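Beta-glucuronidase (uncultured Clostridium sp., PDB 6U7J) hydrolyses beta-glucuronides, releasing glucuronic acid, and as a gut microbial enzyme probably reactivates estrogens from their glucuronide conjugates. Local coordinates at residues 44-55 / 70-80. Residues are numbered along the deposited sequence; the frame is centred on the assembly and turned at random.
Sequences WFEKPLEDVIDM and LRDHVGWVWYE
The carboxylate of Glu80 is gripped through both oxygens. OE2 accepts the backbone N-H of Leu49 at 2.8 Å (N to OE2), a fairly straight bond reaching the syn side of the carboxylate from 29° out of its plane. A water oxygen lies 2.7 Å from Glu80 OE1 and 2.9 Å from Lys47 O, linking the two, and OE1 is further held by Arg138, in a salt bridge, and Thr140 of strand 135-144. With CG anti to the backbone N (chi1 -179°) and the chain extended beyond it, Glu80 reaches the loop. Leu49 runs the other way alongside, its CD1 3.7 Å from Glu80 CB and 3.8 Å from Trp78 CB. On the same loop, Trp44 sends the edge of its six-membered ring onto the face of the five-membered ring of Trp78, offset toward the rim, Trp44 CE3 to Trp78 CD1 3.5 Å, in an edge-to-face pair with planes at 66°. The edge of Phe45 adds a looser touch, CD2 lying 4.1 Å from Trp78 CH2. Farther along, Met55 CG packs 3.7 Å from Tyr79 CE1, and the bent methionine chain brings CE near Leu70. The loop before strand 53-57 is thus laid over strand 76-85 within the family 2 sugar-binding domain. The buried Glu80 carboxylate, facing an arginine, is probably ionised, and it ties loop and sheet together beside the apolar tryptophan packing.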
loop_
_atom_site.group_PDB
_atom_site.type_symbol
_atom_site.label_atom_id
_atom_site.label_comp_id
_atom_site.label_asym_id
_atom_site.label_seq_id
_atom_site.Cartn_x
_atom_site.Cartn_y
_atom_site.Cartn_z
ATOM N N TRP B 44 -37.845 -27.316 3.975
ATOM C CA TRP B 44 -37.835 -26.010 4.619
ATOM C C TRP B 44 -38.838 -25.068 3.993
ATOM O O TRP B 44 -39.329 -24.153 4.665
ATOM C CB TRP B 44 -36.441 -25.382 4.530
ATOM C CG TRP B 44 -35.479 -25.884 5.535
ATOM C CD1 TRP B 44 -35.730 -26.776 6.543
ATOM C CD2 TRP B 44 -34.096 -25.530 5.642
ATOM N NE1 TRP B 44 -34.577 -27.011 7.261
ATOM C CE2 TRP B 44 -33.562 -26.254 6.730
ATOM C CE3 TRP B 44 -33.258 -24.672 4.923
ATOM C CZ2 TRP B 44 -32.221 -26.136 7.121
ATOM C CZ3 TRP B 44 -31.930 -24.566 5.301
ATOM C CH2 TRP B 44 -31.424 -25.292 6.394
ATOM N N PHE B 45 -39.143 -25.267 2.707
ATOM C CA PHE B 45 -40.067 -24.393 1.987
ATOM C C PHE B 45 -41.519 -24.502 2.459
ATOM O O PHE B 45 -42.332 -23.638 2.116
ATOM C CB PHE B 45 -40.001 -24.707 0.497
ATOM C CG PHE B 45 -40.207 -26.165 0.177
ATOM C CD1 PHE B 45 -41.485 -26.705 0.119
ATOM C CD2 PHE B 45 -39.123 -26.992 -0.074
ATOM C CE1 PHE B 45 -41.679 -28.039 -0.183
ATOM C CE2 PHE B 45 -39.309 -28.327 -0.375
ATOM C CZ PHE B 45 -40.590 -28.854 -0.429
ATOM N N GLU B 46 -41.877 -25.532 3.227
ATOM C CA GLU B 46 -43.278 -25.699 3.614
ATOM C C GLU B 46 -43.724 -24.731 4.699
ATOM O O GLU B 46 -44.925 -24.631 4.956
ATOM C CB GLU B 46 -43.534 -27.128 4.083
ATOM C CG GLU B 46 -43.259 -28.171 3.024
ATOM C CD GLU B 46 -43.835 -29.524 3.384
ATOM O OE1 GLU B 46 -43.921 -29.814 4.594
ATOM O OE2 GLU B 46 -44.197 -30.288 2.460
ATOM N N LYS B 47 -42.802 -24.019 5.333
ATOM C CA LYS B 47 -43.135 -23.083 6.393
ATOM C C LYS B 47 -42.083 -21.983 6.389
ATOM O O LYS B 47 -41.022 -22.143 5.775
ATOM C CB LYS B 47 -43.208 -23.801 7.754
ATOM C CG LYS B 47 -41.859 -24.236 8.355
ATOM C CD LYS B 47 -41.269 -25.503 7.692
ATOM C CE LYS B 47 -39.948 -25.958 8.378
ATOM N NZ LYS B 47 -39.523 -27.337 7.945
ATOM N N PRO B 48 -42.363 -20.838 7.017
ATOM C CA PRO B 48 -41.383 -19.742 7.025
ATOM C C PRO B 48 -40.014 -20.191 7.525
ATOM O O PRO B 48 -39.899 -21.038 8.412
ATOM C CB PRO B 48 -42.023 -18.714 7.962
ATOM C CG PRO B 48 -43.500 -18.898 7.725
ATOM C CD PRO B 48 -43.692 -20.384 7.475
ATOM N N LEU B 49 -38.965 -19.634 6.915
ATOM C CA LEU B 49 -37.601 -19.961 7.318
ATOM C C LEU B 49 -37.349 -19.553 8.766
ATOM O O LEU B 49 -37.796 -18.493 9.212
ATOM C CB LEU B 49 -36.589 -19.263 6.404
ATOM C CG LEU B 49 -36.454 -19.748 4.960
ATOM C CD1 LEU B 49 -35.265 -19.033 4.254
ATOM C CD2 LEU B 49 -36.306 -21.260 4.884
ATOM N N GLU B 50 -36.628 -20.409 9.493
ATOM C CA GLU B 50 -36.238 -20.193 10.882
ATOM C C GLU B 50 -34.720 -20.146 10.994
ATOM O O GLU B 50 -34.003 -20.728 10.174
ATOM C CB GLU B 50 -36.770 -21.305 11.801
ATOM C CG GLU B 50 -38.255 -21.190 12.114
ATOM C CD GLU B 50 -38.878 -22.500 12.573
ATOM O OE1 GLU B 50 -38.177 -23.310 13.224
ATOM O OE2 GLU B 50 -40.079 -22.714 12.279
ATOM N N ASP B 51 -34.240 -19.478 12.046
ATOM C CA ASP B 51 -32.806 -19.274 12.297
ATOM C C ASP B 51 -32.112 -18.694 11.055
ATOM O O ASP B 51 -31.279 -19.329 10.406
ATOM C CB ASP B 51 -32.127 -20.575 12.747
ATOM C CG ASP B 51 -32.900 -21.295 13.853
ATOM O OD1 ASP B 51 -33.456 -22.384 13.577
ATOM O OD2 ASP B 51 -32.957 -20.778 14.995
ATOM N N VAL B 52 -32.475 -17.449 10.753
ATOM C CA VAL B 52 -32.057 -16.785 9.528
ATOM C C VAL B 52 -31.208 -15.556 9.862
ATOM O O VAL B 52 -31.173 -15.082 10.998
ATOM C CB VAL B 52 -33.261 -16.381 8.662
ATOM C CG1 VAL B 52 -34.033 -17.607 8.233
ATOM C CG2 VAL B 52 -34.145 -15.436 9.444
ATOM N N ILE B 53 -30.532 -15.040 8.835
ATOM C CA ILE B 53 -29.879 -13.740 8.881
ATOM C C ILE B 53 -30.454 -12.882 7.754
ATOM O O ILE B 53 -31.189 -13.367 6.896
ATOM C CB ILE B 53 -28.343 -13.845 8.758
ATOM C CG1 ILE B 53 -27.942 -14.478 7.424
ATOM C CG2 ILE B 53 -27.763 -14.656 9.912
ATOM C CD1 ILE B 53 -26.432 -14.471 7.177
ATOM N N ASP B 54 -30.113 -11.592 7.773
ATOM C CA ASP B 54 -30.466 -10.681 6.686
ATOM C C ASP B 54 -29.495 -10.806 5.520
ATOM O O ASP B 54 -28.291 -11.018 5.704
ATOM C CB ASP B 54 -30.445 -9.228 7.158
ATOM C CG ASP B 54 -31.435 -8.965 8.249
ATOM O OD1 ASP B 54 -32.471 -9.647 8.284
ATOM O OD2 ASP B 54 -31.181 -8.071 9.082
ATOM N N MET B 55 -30.022 -10.631 4.304
ATOM C CA MET B 55 -29.203 -10.691 3.118
ATOM C C MET B 55 -29.775 -9.730 2.081
ATOM O O MET B 55 -30.981 -9.789 1.798
ATOM C CB MET B 55 -29.121 -12.107 2.539
ATOM C CG MET B 55 -28.087 -12.254 1.397
ATOM S SD MET B 55 -26.341 -12.075 1.920
ATOM C CE MET B 55 -26.180 -13.253 3.243
ATOM N N LEU B 70 -19.683 -19.552 5.149
ATOM C CA LEU B 70 -20.632 -19.063 4.158
ATOM C C LEU B 70 -19.913 -18.599 2.885
ATOM O O LEU B 70 -20.358 -18.899 1.770
ATOM C CB LEU B 70 -21.489 -17.952 4.759
ATOM C CG LEU B 70 -22.563 -17.418 3.805
ATOM C CD1 LEU B 70 -23.481 -18.541 3.345
ATOM C CD2 LEU B 70 -23.364 -16.282 4.433
ATOM N N ARG B 71 -18.780 -17.899 3.024
ATOM C CA ARG B 71 -18.018 -17.490 1.842
ATOM C C ARG B 71 -17.662 -18.686 0.960
ATOM O O ARG B 71 -17.814 -18.624 -0.267
ATOM C CB ARG B 71 -16.750 -16.735 2.260
ATOM C CG ARG B 71 -15.917 -16.171 1.072
ATOM C CD ARG B 71 -14.455 -15.812 1.505
ATOM N NE ARG B 71 -13.682 -17.005 1.859
ATOM C CZ ARG B 71 -12.595 -17.037 2.643
ATOM N NH1 ARG B 71 -12.102 -15.928 3.189
ATOM N NH2 ARG B 71 -11.997 -18.202 2.883
ATOM N N ASP B 72 -17.233 -19.794 1.562
ATOM C CA ASP B 72 -16.752 -20.966 0.840
ATOM C C ASP B 72 -17.822 -22.050 0.659
ATOM O O ASP B 72 -17.483 -23.184 0.310
ATOM C CB ASP B 72 -15.552 -21.565 1.570
ATOM C CG ASP B 72 -14.384 -20.579 1.702
ATOM O OD1 ASP B 72 -14.322 -19.576 0.945
ATOM O OD2 ASP B 72 -13.521 -20.828 2.567
ATOM N N HIS B 73 -19.092 -21.727 0.887
ATOM C CA HIS B 73 -20.171 -22.718 0.870
ATOM C C HIS B 73 -20.280 -23.436 -0.480
ATOM O O HIS B 73 -20.230 -22.814 -1.545
ATOM C CB HIS B 73 -21.488 -22.018 1.213
ATOM C CG HIS B 73 -22.693 -22.911 1.188
ATOM N ND1 HIS B 73 -22.940 -23.862 2.153
ATOM C CD2 HIS B 73 -23.741 -22.968 0.328
ATOM C CE1 HIS B 73 -24.080 -24.478 1.883
ATOM N NE2 HIS B 73 -24.587 -23.954 0.779
ATOM N N VAL B 74 -20.414 -24.759 -0.429
ATOM C CA VAL B 74 -20.703 -25.571 -1.606
ATOM C C VAL B 74 -22.102 -26.158 -1.449
ATOM O O VAL B 74 -22.380 -26.868 -0.477
ATOM C CB VAL B 74 -19.656 -26.673 -1.807
ATOM C CG1 VAL B 74 -20.114 -27.632 -2.910
ATOM C CG2 VAL B 74 -18.299 -26.051 -2.175
ATOM N N GLY B 75 -22.984 -25.862 -2.399
ATOM C CA GLY B 75 -24.341 -26.387 -2.345
ATOM C C GLY B 75 -25.444 -25.346 -2.450
ATOM O O GLY B 75 -25.375 -24.431 -3.285
ATOM N N TRP B 76 -26.447 -25.451 -1.579
ATOM C CA TRP B 76 -27.667 -24.663 -1.683
ATOM C C TRP B 76 -27.826 -23.729 -0.491
ATOM O O TRP B 76 -27.439 -24.054 0.636
ATOM C CB TRP B 76 -28.910 -25.565 -1.775
ATOM C CG TRP B 76 -28.962 -26.345 -3.055
ATOM C CD1 TRP B 76 -28.335 -27.530 -3.325
ATOM C CD2 TRP B 76 -29.658 -25.977 -4.251
ATOM N NE1 TRP B 76 -28.599 -27.917 -4.620
ATOM C CE2 TRP B 76 -29.412 -26.982 -5.205
ATOM C CE3 TRP B 76 -30.460 -24.891 -4.606
ATOM C CZ2 TRP B 76 -29.954 -26.942 -6.494
ATOM C CZ3 TRP B 76 -30.989 -24.842 -5.889
ATOM C CH2 TRP B 76 -30.733 -25.865 -6.817
ATOM N N VAL B 77 -28.442 -22.578 -0.751
ATOM C CA VAL B 77 -28.867 -21.650 0.284
ATOM C C VAL B 77 -30.323 -21.286 0.022
ATOM O O VAL B 77 -30.873 -21.562 -1.046
ATOM C CB VAL B 77 -27.985 -20.384 0.339
ATOM C CG1 VAL B 77 -26.520 -20.774 0.554
ATOM C CG2 VAL B 77 -28.137 -19.551 -0.954
ATOM N N TRP B 78 -30.931 -20.624 1.007
ATOM C CA TRP B 78 -32.364 -20.366 1.021
ATOM C C TRP B 78 -32.612 -18.895 1.310
ATOM O O TRP B 78 -32.151 -18.368 2.331
ATOM C CB TRP B 78 -33.052 -21.252 2.069
ATOM C CG TRP B 78 -32.974 -22.676 1.669
ATOM C CD1 TRP B 78 -31.931 -23.533 1.868
ATOM C CD2 TRP B 78 -33.962 -23.404 0.939
ATOM N NE1 TRP B 78 -32.212 -24.762 1.312
ATOM C CE2 TRP B 78 -33.455 -24.709 0.736
ATOM C CE3 TRP B 78 -35.224 -23.080 0.426
ATOM C CZ2 TRP B 78 -34.178 -25.696 0.056
ATOM C CZ3 TRP B 78 -35.943 -24.063 -0.243
ATOM C CH2 TRP B 78 -35.418 -25.358 -0.416
ATOM N N TYR B 79 -33.322 -18.236 0.407
ATOM C CA TYR B 79 -33.780 -16.868 0.583
ATOM C C TYR B 79 -35.287 -16.866 0.780
ATOM O O TYR B 79 -36.000 -17.702 0.212
ATOM C CB TYR B 79 -33.488 -16.014 -0.643
ATOM C CG TYR B 79 -32.050 -15.622 -0.925
ATOM C CD1 TYR B 79 -31.637 -14.305 -0.767
ATOM C CD2 TYR B 79 -31.127 -16.545 -1.410
ATOM C CE1 TYR B 79 -30.342 -13.914 -1.050
ATOM C CE2 TYR B 79 -29.818 -16.158 -1.709
ATOM C CZ TYR B 79 -29.438 -14.839 -1.517
ATOM O OH TYR B 79 -28.155 -14.420 -1.801
ATOM N N GLU B 80 -35.784 -15.876 1.517
ATOM C CA GLU B 80 -37.224 -15.748 1.675
ATOM C C GLU B 80 -37.602 -14.301 1.926
ATOM O O GLU B 80 -36.885 -13.583 2.630
ATOM C CB GLU B 80 -37.728 -16.612 2.835
ATOM C CG GLU B 80 -39.212 -16.554 3.043
ATOM C CD GLU B 80 -39.673 -17.681 3.938
ATOM O OE1 GLU B 80 -40.010 -18.755 3.395
ATOM O OE2 GLU B 80 -39.651 -17.507 5.179
HETATM O O HOH W 1 -39.360 -21.375 3.514
#